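Local coordinates for tegumental protein 20.8 kDa (PDB 5X2E) that binds a calcium ion through an EF-hand in its calmodulin-like domain, the part of this liver-fluke tegumental-allergen-like protein modelled here, at residues 5-10 and 66-71. Numbering follows the deposited sequence.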
loop_
_atom_site.group_PDB
_atom_site.type_symbol
_atom_site.label_atom_id
_atom_site.label_comp_id
_atom_site.label_asym_id
_atom_site.label_seq_id
_atom_site.Cartn_x
_atom_site.Cartn_y
_atom_site.Cartn_z
ATOM N N ASN A 5 -5.469 3.079 5.138
ATOM C CA ASN A 5 -6.064 1.765 5.261
ATOM C C ASN A 5 -5.689 0.829 4.109
ATOM O O ASN A 5 -5.344 -0.336 4.320
ATOM C CB ASN A 5 -7.565 1.951 5.311
ATOM C CG ASN A 5 -8.328 0.711 5.681
ATOM O OD1 ASN A 5 -7.871 -0.409 5.514
ATOM N ND2 ASN A 5 -9.552 0.919 6.158
ATOM N N ILE A 6 -5.773 1.329 2.878
ATOM C CA ILE A 6 -5.529 0.473 1.714
ATOM C C ILE A 6 -4.061 0.030 1.699
ATOM O O ILE A 6 -3.775 -1.133 1.408
ATOM C CB ILE A 6 -5.953 1.196 0.409
ATOM C CG1 ILE A 6 -7.485 1.376 0.400
ATOM C CG2 ILE A 6 -5.474 0.423 -0.828
ATOM C CD1 ILE A 6 -7.998 2.428 -0.571
ATOM N N PHE A 7 -3.138 0.923 2.058
ATOM C CA PHE A 7 -1.713 0.549 2.107
ATOM C C PHE A 7 -1.544 -0.633 3.065
ATOM O O PHE A 7 -0.894 -1.630 2.742
ATOM C CB PHE A 7 -0.804 1.692 2.582
ATOM C CG PHE A 7 0.641 1.316 2.550
ATOM C CD1 PHE A 7 1.419 1.671 1.461
ATOM C CD2 PHE A 7 1.233 0.612 3.610
ATOM C CE1 PHE A 7 2.749 1.304 1.384
ATOM C CE2 PHE A 7 2.565 0.226 3.531
ATOM C CZ PHE A 7 3.320 0.576 2.425
ATOM N N VAL A 8 -2.080 -0.479 4.265
ATOM C CA VAL A 8 -1.970 -1.545 5.256
ATOM C C VAL A 8 -2.636 -2.827 4.779
ATOM O O VAL A 8 -2.076 -3.918 4.926
ATOM C CB VAL A 8 -2.523 -1.073 6.607
ATOM C CG1 VAL A 8 -2.676 -2.248 7.578
ATOM C CG2 VAL A 8 -1.585 0.001 7.169
ATOM N N SER A 9 -3.779 -2.709 4.112
ATOM C CA SER A 9 -4.423 -3.899 3.559
ATOM C C SER A 9 -3.603 -4.629 2.481
ATOM O O SER A 9 -3.532 -5.862 2.446
ATOM C CB SER A 9 -5.766 -3.531 2.975
ATOM O OG SER A 9 -6.434 -4.724 2.631
ATOM N N ILE A 10 -2.990 -3.869 1.591
ATOM C CA ILE A 10 -2.181 -4.475 0.539
ATOM C C ILE A 10 -0.903 -5.122 1.122
ATOM O O ILE A 10 -0.517 -6.224 0.727
ATOM C CB ILE A 10 -1.817 -3.437 -0.530
ATOM C CG1 ILE A 10 -3.079 -2.926 -1.239
ATOM C CG2 ILE A 10 -0.840 -4.041 -1.532
ATOM C CD1 ILE A 10 -2.823 -1.681 -2.092
ATOM N N ALA A 66 4.511 7.657 10.009
ATOM C CA ALA A 66 3.886 7.510 11.323
ATOM C C ALA A 66 2.368 7.254 11.252
ATOM O O ALA A 66 1.840 6.531 12.089
ATOM C CB ALA A 66 4.169 8.754 12.181
ATOM N N GLU A 67 1.682 7.802 10.245
ATOM C CA GLU A 67 0.221 7.596 10.094
ATOM C C GLU A 67 -0.155 6.153 9.730
ATOM O O GLU A 67 -1.139 5.595 10.239
ATOM C CB GLU A 67 -0.343 8.541 9.046
ATOM C CG GLU A 67 -0.314 9.968 9.467
ATOM C CD GLU A 67 -0.875 10.868 8.404
ATOM O OE1 GLU A 67 -2.109 11.082 8.396
ATOM O OE2 GLU A 67 -0.078 11.362 7.577
ATOM N N ILE A 68 0.637 5.533 8.874
ATOM C CA ILE A 68 0.388 4.144 8.540
ATOM C C ILE A 68 0.726 3.281 9.742
ATOM O O ILE A 68 0.021 2.317 10.039
ATOM C CB ILE A 68 1.213 3.700 7.300
ATOM C CG1 ILE A 68 0.463 4.002 6.003
ATOM C CG2 ILE A 68 1.505 2.204 7.335
ATOM C CD1 ILE A 68 0.318 5.459 5.736
ATOM N N ILE A 69 1.813 3.606 10.429
ATOM C CA ILE A 69 2.201 2.806 11.589
ATOM C C ILE A 69 1.118 2.843 12.679
ATOM O O ILE A 69 0.792 1.821 13.280
ATOM C CB ILE A 69 3.551 3.272 12.145
ATOM C CG1 ILE A 69 4.666 3.019 11.120
ATOM C CG2 ILE A 69 3.847 2.562 13.459
ATOM C CD1 ILE A 69 5.966 3.700 11.500
ATOM N N ASP A 70 0.567 4.023 12.940
ATOM C CA ASP A 70 -0.507 4.157 13.938
ATOM C C ASP A 70 -1.677 3.294 13.548
ATOM O O ASP A 70 -2.230 2.553 14.363
ATOM C CB ASP A 70 -0.963 5.606 14.048
ATOM C CG ASP A 70 -0.180 6.372 15.064
ATOM O OD1 ASP A 70 0.454 5.732 15.917
ATOM O OD2 ASP A 70 -0.217 7.614 15.024
ATOM N N PHE A 71 -2.056 3.396 12.279
ATOM C CA PHE A 71 -3.190 2.616 11.810
ATOM C C PHE A 71 -2.905 1.127 11.931
ATOM O O PHE A 71 -3.767 0.367 12.330
ATOM C CB PHE A 71 -3.560 2.967 10.367
ATOM C CG PHE A 71 -4.760 2.206 9.849
ATOM C CD1 PHE A 71 -4.608 1.007 9.155
ATOM C CD2 PHE A 71 -6.041 2.693 10.060
ATOM C CE1 PHE A 71 -5.708 0.300 8.708
ATOM C CE2 PHE A 71 -7.156 1.999 9.591
ATOM C CZ PHE A 71 -6.985 0.805 8.923
#
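Asn5 and Val8 face Phe71 and Ile68 where two helical segments, 5-10 and 66-71, pass with their axes 9.6 Å apart at closest approach and their directions 65° apart. The first lies on helix 3-10, the entering helix of the calcium-binding EF-hand; the second lies on helix 65-79, the last helix of this chain, which packs across helix 3-10. Packing is mainly apolar, with no hydrogen bond across it.

Phe71 contributes most of the buried surface from segment 66-71. Its CB points toward helix 3-10 and CG is anti to the backbone N (chi1 -178°); the ring then offers one face to Asn5. Asn5 CA sits 4.1 Å from the ring centroid, 27° off the normal, a CH-pi contact. The Asn5 amide lies displaced beyond the rim at CZ, with CG and OD1 also near CE1 and ND2 near CZ; its plane is turned 40° from the ring's. At the ring's edge, near its plane, Val8 CG2 comes within 3.8 Å of Phe71 CD1. Asn5 and Val8, three residues apart on the helix, thus take a face and an edge of one ring.

Val8 CG2 also touches Ile68 CG2, and these two side chains run past each other in opposite directions. Ile68 CG2, anti to its backbone N, meets Phe7 CD2 as well, obliquely to the ring. Leu54 of helix 54-61 touches both Phe7 and Ile68, which ties the contact into the buried core of the domain. The Phe7 side chain, which also meets the Phe57 ring, comes within about 7 Å of the bound calcium ion, close to its ligand Asp11. Asn5 and Phe71 are both partly exposed, and the closest approach is Asn5 CG to Phe71 CZ, 3.5 Å.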